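Local coordinates for cytochrome c (Pseudomonas aeruginosa, PDB 6RTE), which acts as the dihydro-heme d1 dehydrogenase NirN in heme d1 biosynthesis, joining a cytochrome c domain with covalently bound heme to an eight-bladed beta-propeller, at residues E40-Y43 against R44-Q48; G60-L64 against P65-S69. All blocks are in the same frame, centred on the assembly; numbering follows the deposited sequence.

Both contacts belong to the small N-terminal heme c domain and come in series along the chain. Contact 1 forms on helix 38-46 and the turn that leads into helix 48-51; contact 2 follows in the loop between helices 48-51 and 73-82. Their centres lie about 15 Å apart and their nearest atoms about 4 Å apart, without touching, yet both reach the same heme. Contact 1 sits about 32 Å from the centre of the chain and contact 2 about 17 Å. Residues 40-48 thus bind the porphyrin edge covalently through a thioether, whereas residues 60-69 line one of its faces and lie between the heme and the propeller loops that carry Asp199 and Leu240.

Contact 1. Residues E40-Y43 against R44-Q48. With HEC (heme c), chain C.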
loop_
_atom_site.group_PDB
_atom_site.type_symbol
_atom_site.label_atom_id
_atom_site.label_comp_id
_atom_site.label_asym_id
_atom_site.label_seq_id
_atom_site.Cartn_x
_atom_site.Cartn_y
_atom_site.Cartn_z
ATOM N N GLU A 40 -20.523 9.418 23.736
ATOM C CA GLU A 40 -19.904 10.712 23.475
ATOM C C GLU A 40 -19.335 11.321 24.749
ATOM O O GLU A 40 -18.172 11.737 24.788
ATOM C CB GLU A 40 -20.926 11.650 22.837
ATOM C CG GLU A 40 -20.566 13.120 22.923
ATOM C CD GLU A 40 -21.609 13.997 22.274
ATOM O OE1 GLU A 40 -22.558 13.447 21.676
ATOM O OE2 GLU A 40 -21.488 15.238 22.364
ATOM N N ALA A 41 -20.147 11.394 25.807
ATOM C CA ALA A 41 -19.687 12.002 27.050
ATOM C C ALA A 41 -18.486 11.257 27.607
ATOM O O ALA A 41 -17.494 11.871 28.026
ATOM C CB ALA A 41 -20.826 12.040 28.068
ATOM N N LEU A 42 -18.550 9.919 27.621
ATOM C CA LEU A 42 -17.385 9.139 28.015
ATOM C C LEU A 42 -16.186 9.471 27.129
ATOM O O LEU A 42 -15.048 9.535 27.611
ATOM C CB LEU A 42 -17.702 7.647 27.951
ATOM C CG LEU A 42 -18.674 7.114 29.017
ATOM C CD1 LEU A 42 -19.085 5.675 28.730
ATOM C CD2 LEU A 42 -18.066 7.213 30.407
ATOM N N TYR A 43 -16.428 9.699 25.835
ATOM C CA TYR A 43 -15.319 9.964 24.911
ATOM C C TYR A 43 -14.638 11.290 25.242
ATOM O O TYR A 43 -13.405 11.360 25.340
ATOM C CB TYR A 43 -15.823 9.949 23.464
ATOM C CG TYR A 43 -14.730 10.230 22.463
ATOM C CD1 TYR A 43 -13.954 9.202 21.942
ATOM C CD2 TYR A 43 -14.454 11.529 22.059
ATOM C CE1 TYR A 43 -12.939 9.463 21.040
ATOM C CE2 TYR A 43 -13.443 11.795 21.166
ATOM C CZ TYR A 43 -12.689 10.757 20.659
ATOM O OH TYR A 43 -11.684 11.030 19.774
ATOM N N ARG A 44 -15.421 12.354 25.426
ATOM C CA ARG A 44 -14.840 13.646 25.785
ATOM C C ARG A 44 -13.993 13.542 27.048
ATOM O O ARG A 44 -12.859 14.031 27.094
ATOM C CB ARG A 44 -15.941 14.688 25.967
ATOM C CG ARG A 44 -16.369 15.373 24.682
ATOM C CD ARG A 44 -17.180 16.626 24.969
ATOM N NE ARG A 44 -18.505 16.307 25.491
ATOM C CZ ARG A 44 -19.592 16.145 24.742
ATOM N NH1 ARG A 44 -19.526 16.277 23.421
ATOM N NH2 ARG A 44 -20.752 15.854 25.314
ATOM N N GLN A 45 -14.525 12.890 28.087
ATOM C CA GLN A 45 -13.826 12.846 29.366
ATOM C C GLN A 45 -12.528 12.052 29.276
ATOM O O GLN A 45 -11.498 12.486 29.806
ATOM C CB GLN A 45 -14.743 12.253 30.440
ATOM C CG GLN A 45 -14.060 11.982 31.779
ATOM C CD GLN A 45 -13.497 13.237 32.423
ATOM O OE1 GLN A 45 -13.916 14.353 32.108
ATOM N NE2 GLN A 45 -12.542 13.060 33.330
ATOM N N HIS A 46 -12.554 10.888 28.616
ATOM C CA HIS A 46 -11.458 9.936 28.716
ATOM C C HIS A 46 -10.607 9.797 27.460
ATOM O O HIS A 46 -9.478 9.307 27.558
ATOM C CB HIS A 46 -11.996 8.537 29.065
ATOM C CG HIS A 46 -12.743 8.484 30.360
ATOM N ND1 HIS A 46 -12.128 8.198 31.560
ATOM C CD2 HIS A 46 -14.052 8.676 30.642
ATOM C CE1 HIS A 46 -13.028 8.218 32.526
ATOM N NE2 HIS A 46 -14.203 8.506 31.995
ATOM N N CYS A 47 -11.112 10.193 26.304
ATOM C CA CYS A 47 -10.491 9.811 25.037
ATOM C C CYS A 47 -10.107 10.994 24.167
ATOM O O CYS A 47 -9.059 10.959 23.518
ATOM C CB CYS A 47 -11.454 8.906 24.254
ATOM S SG CYS A 47 -12.300 7.659 25.285
ATOM N N GLN A 48 -10.932 12.043 24.147
ATOM C CA GLN A 48 -10.731 13.150 23.224
ATOM C C GLN A 48 -9.352 13.780 23.361
ATOM O O GLN A 48 -8.850 14.374 22.396
ATOM C CB GLN A 48 -11.815 14.201 23.445
ATOM C CG GLN A 48 -11.529 15.526 22.777
ATOM C CD GLN A 48 -12.787 16.318 22.519
ATOM O OE1 GLN A 48 -13.891 15.774 22.547
ATOM N NE2 GLN A 48 -12.631 17.611 22.260
HETATM FE FE HEC C . -6.610 5.248 22.520
HETATM C CHA HEC C . -5.219 3.288 20.161
HETATM C CHB HEC C . -9.697 3.833 21.932
HETATM C CHC HEC C . -7.975 7.016 25.202
HETATM C CHD HEC C . -3.783 7.066 22.811
HETATM N NA HEC C . -7.330 3.841 21.305
HETATM C C1A HEC C . -6.567 3.149 20.395
HETATM C C2A HEC C . -7.391 2.232 19.698
HETATM C C3A HEC C . -8.643 2.379 20.195
HETATM C C4A HEC C . -8.613 3.386 21.192
HETATM C CMA HEC C . -9.852 1.613 19.747
HETATM C CAA HEC C . -6.955 1.277 18.608
HETATM C CBA HEC C . -7.027 2.014 17.259
HETATM C CGA HEC C . -6.531 1.252 16.056
HETATM O O1A HEC C . -6.429 1.844 14.952
HETATM O O2A HEC C . -6.215 0.059 16.135
HETATM N NB HEC C . -8.510 5.394 23.401
HETATM C C1B HEC C . -9.596 4.743 22.998
HETATM C C2B HEC C . -10.699 5.101 23.827
HETATM C C3B HEC C . -10.246 5.989 24.764
HETATM C C4B HEC C . -8.808 6.165 24.462
HETATM C CMB HEC C . -12.098 4.578 23.685
HETATM C CAB HEC C . -10.915 6.674 25.907
HETATM C CBB HEC C . -11.859 5.696 26.605
HETATM N NC HEC C . -6.002 6.775 23.807
HETATM C C1C HEC C . -6.683 7.363 24.818
HETATM C C2C HEC C . -5.863 8.353 25.399
HETATM C C3C HEC C . -4.651 8.360 24.723
HETATM C C4C HEC C . -4.768 7.366 23.707
HETATM C CMC HEC C . -6.290 9.212 26.553
HETATM C CAC HEC C . -3.440 9.197 24.860
HETATM C CBC HEC C . -2.567 9.094 26.105
HETATM N ND HEC C . -4.906 5.191 21.688
HETATM C C1D HEC C . -3.870 6.001 21.919
HETATM C C2D HEC C . -2.728 5.631 21.072
HETATM C C3D HEC C . -3.113 4.583 20.338
HETATM C C4D HEC C . -4.502 4.324 20.733
HETATM C CMD HEC C . -1.380 6.301 21.041
HETATM C CAD HEC C . -2.292 3.853 19.304
HETATM C CBD HEC C . -1.469 2.730 19.940
HETATM C CGD HEC C . -0.640 1.965 18.935
HETATM O O1D HEC C . 0.475 2.399 18.608
HETATM O O2D HEC C . -1.039 0.907 18.428
#
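Tyr43 lies against Cys47 and Gln48, one turn further along where helix 38-46 ends. From CB, its CG is anti to the backbone N (chi1 179°), which carries the ring along the helix end. CD1 is 3.4 Å from Cys47 CB, and CE1 follows the same carbon. On the far side of the ring axis CE2 comes 3.7 Å from Gln48 CB, with CZ near Gln48 CA; Gln48 N sits over the same face as Cys47 CB. The phenol OH continues past both segments to hydrogen-bond the carbonyl O of Gly52. Cys47 SG stands obliquely to this ring. Tyr43 O, meanwhile, accepts Cys47 N at 2.7 Å and Gln48 N at 2.8 Å, the two donors arriving from opposite faces of its carbonyl plane. Farther back, Glu40 and Arg44 run side by side in a salt bridge, their carboxylate and guanidinium planes 80° apart; Glu40 OE2 takes both Arg44 NH1, at a doubtfully short distance, and NH2, in a weak bond. Cys47 is the first cysteine of the CXXCH motif, and its SG is bonded to heme CAB at 1.8 Å. This thioether fixes one pyrrole edge to the end of helix 38-46, where the bond to Tyr43 O and the tyrosine ring beside CB probably limit rotation of the cysteine.

Contact 2. Residues G60-L64 against P65-S69; sequences GPTLL and PESLS. With HEC (heme c), chain C.
Leu64 O accepts the backbone N of Leu68 at 3.1 Å, through an N-H bent to 136°, and so closes a single turn through Pro65, Glu66 and Ser67, whose backbone angles are helical. Ser67 sends its hydroxyl back across the start of that turn: OG lies beside its own backbone N (chi1 -42°) and accepts Leu64 N at 3.2 Å, a bond bent to 139°. The methyl CG2 of Thr62 approaches the same oxygen from the preceding loop, while Thr62 OG1 turns elsewhere, to Leu56 O. Pro65 CD necessarily lies close to Leu64 CB, 3.4 Å away, as a proline ring does to the residue before it. Leu68 lays CG near Leu64 O and brings CD2 to 3.9 Å from Leu63 CD2, an apolar pair beside the heme that Leu108 of helix 98-109 also covers. Both branches of Leu63 meet the heme, CD1 lying 3.7 Å from heme CHB. Pro61 lies over the same face, its CD 3.4 Å from heme C3D. Pro61 O accepts ND1 of His51, the histidine of the CXXCH motif; this proline carbonyl to histidine bond, in a loop lining one heme face, is a familiar feature of the class I cytochrome c fold.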
loop_
_atom_site.group_PDB
_atom_site.type_symbol
_atom_site.label_atom_id
_atom_site.label_comp_id
_atom_site.label_asym_id
_atom_site.label_seq_id
_atom_site.Cartn_x
_atom_site.Cartn_y
_atom_site.Cartn_z
ATOM N N GLY A 60 -3.227 10.180 19.497
ATOM C CA GLY A 60 -3.651 8.863 19.097
ATOM C C GLY A 60 -4.333 8.880 17.744
ATOM O O GLY A 60 -4.651 9.936 17.192
ATOM N N PRO A 61 -4.578 7.697 17.190
ATOM C CA PRO A 61 -5.094 7.613 15.823
ATOM C C PRO A 61 -6.550 8.038 15.704
ATOM O O PRO A 61 -7.300 8.163 16.678
ATOM C CB PRO A 61 -4.927 6.128 15.472
ATOM C CG PRO A 61 -4.812 5.426 16.764
ATOM C CD PRO A 61 -4.123 6.388 17.689
ATOM N N THR A 62 -6.938 8.245 14.449
ATOM C CA THR A 62 -8.321 8.514 14.097
ATOM C C THR A 62 -9.188 7.304 14.419
ATOM O O THR A 62 -8.805 6.151 14.174
ATOM C CB THR A 62 -8.403 8.867 12.608
ATOM O OG1 THR A 62 -7.471 9.918 12.323
ATOM C CG2 THR A 62 -9.795 9.315 12.207
ATOM N N LEU A 63 -10.359 7.566 14.991
ATOM C CA LEU A 63 -11.246 6.508 15.468
ATOM C C LEU A 63 -12.627 6.632 14.838
ATOM O O LEU A 63 -13.659 6.521 15.517
ATOM C CB LEU A 63 -11.355 6.529 16.993
ATOM C CG LEU A 63 -10.081 6.232 17.796
ATOM C CD1 LEU A 63 -10.428 6.238 19.276
ATOM C CD2 LEU A 63 -9.426 4.899 17.410
ATOM N N LEU A 64 -12.666 6.864 13.549
ATOM C CA LEU A 64 -13.910 6.829 12.796
ATOM C C LEU A 64 -14.214 5.407 12.349
ATOM O O LEU A 64 -13.333 4.546 12.345
ATOM C CB LEU A 64 -13.814 7.748 11.583
ATOM C CG LEU A 64 -13.702 9.241 11.870
ATOM C CD1 LEU A 64 -13.343 9.990 10.604
ATOM C CD2 LEU A 64 -15.000 9.789 12.455
ATOM N N PRO A 65 -15.459 5.122 11.967
ATOM C CA PRO A 65 -15.777 3.762 11.499
ATOM C C PRO A 65 -14.868 3.302 10.375
ATOM O O PRO A 65 -14.379 2.166 10.415
ATOM C CB PRO A 65 -17.241 3.881 11.056
ATOM C CG PRO A 65 -17.784 4.981 11.881
ATOM C CD PRO A 65 -16.662 5.976 12.039
ATOM N N GLU A 66 -14.590 4.184 9.407
ATOM C CA GLU A 66 -13.653 3.856 8.342
ATOM C C GLU A 66 -12.274 3.528 8.904
ATOM O O GLU A 66 -11.605 2.610 8.424
ATOM C CB GLU A 66 -13.542 5.022 7.346
ATOM C CG GLU A 66 -14.792 5.305 6.521
ATOM C CD GLU A 66 -15.810 6.204 7.234
ATOM O OE1 GLU A 66 -15.719 6.425 8.469
ATOM O OE2 GLU A 66 -16.715 6.695 6.534
ATOM N N SER A 67 -11.830 4.287 9.908
ATOM C CA SER A 67 -10.501 4.083 10.476
ATOM C C SER A 67 -10.357 2.698 11.079
ATOM O O SER A 67 -9.246 2.139 11.096
ATOM C CB SER A 67 -10.232 5.140 11.549
ATOM O OG SER A 67 -10.677 6.409 11.126
ATOM N N LEU A 68 -11.456 2.145 11.594
ATOM C CA LEU A 68 -11.470 0.885 12.333
ATOM C C LEU A 68 -11.954 -0.285 11.491
ATOM O O LEU A 68 -12.294 -1.343 12.047
ATOM C CB LEU A 68 -12.347 1.035 13.585
ATOM C CG LEU A 68 -11.943 2.200 14.499
ATOM C CD1 LEU A 68 -12.887 2.340 15.687
ATOM C CD2 LEU A 68 -10.500 2.052 14.972
ATOM N N SER A 69 -11.967 -0.134 10.166
ATOM C CA SER A 69 -12.460 -1.181 9.268
ATOM C C SER A 69 -11.720 -2.497 9.424
ATOM O O SER A 69 -12.270 -3.550 9.085
ATOM C CB SER A 69 -12.358 -0.703 7.811
ATOM O OG SER A 69 -11.001 -0.558 7.408
HETATM FE FE HEC C . -6.610 5.248 22.520
HETATM C CHA HEC C . -5.219 3.288 20.161
HETATM C CHB HEC C . -9.697 3.833 21.932
HETATM C CHC HEC C . -7.975 7.016 25.202
HETATM C CHD HEC C . -3.783 7.066 22.811
HETATM N NA HEC C . -7.330 3.841 21.305
HETATM C C1A HEC C . -6.567 3.149 20.395
HETATM C C2A HEC C . -7.391 2.232 19.698
HETATM C C3A HEC C . -8.643 2.379 20.195
HETATM C C4A HEC C . -8.613 3.386 21.192
HETATM C CMA HEC C . -9.852 1.613 19.747
HETATM C CAA HEC C . -6.955 1.277 18.608
HETATM C CBA HEC C . -7.027 2.014 17.259
HETATM C CGA HEC C . -6.531 1.252 16.056
HETATM O O1A HEC C . -6.429 1.844 14.952
HETATM O O2A HEC C . -6.215 0.059 16.135
HETATM N NB HEC C . -8.510 5.394 23.401
HETATM C C1B HEC C . -9.596 4.743 22.998
HETATM C C2B HEC C . -10.699 5.101 23.827
HETATM C C3B HEC C . -10.246 5.989 24.764
HETATM C C4B HEC C . -8.808 6.165 24.462
HETATM C CMB HEC C . -12.098 4.578 23.685
HETATM C CAB HEC C . -10.915 6.674 25.907
HETATM C CBB HEC C . -11.859 5.696 26.605
HETATM N NC HEC C . -6.002 6.775 23.807
HETATM C C1C HEC C . -6.683 7.363 24.818
HETATM C C2C HEC C . -5.863 8.353 25.399
HETATM C C3C HEC C . -4.651 8.360 24.723
HETATM C C4C HEC C . -4.768 7.366 23.707
HETATM C CMC HEC C . -6.290 9.212 26.553
HETATM C CAC HEC C . -3.440 9.197 24.860
HETATM C CBC HEC C . -2.567 9.094 26.105
HETATM N ND HEC C . -4.906 5.191 21.688
HETATM C C1D HEC C . -3.870 6.001 21.919
HETATM C C2D HEC C . -2.728 5.631 21.072
HETATM C C3D HEC C . -3.113 4.583 20.338
HETATM C C4D HEC C . -4.502 4.324 20.733
HETATM C CMD HEC C . -1.380 6.301 21.041
HETATM C CAD HEC C . -2.292 3.853 19.304
HETATM C CBD HEC C . -1.469 2.730 19.940
HETATM C CGD HEC C . -0.640 1.965 18.935
HETATM O O1D HEC C . 0.475 2.399 18.608
HETATM O O2D HEC C . -1.039 0.907 18.428
#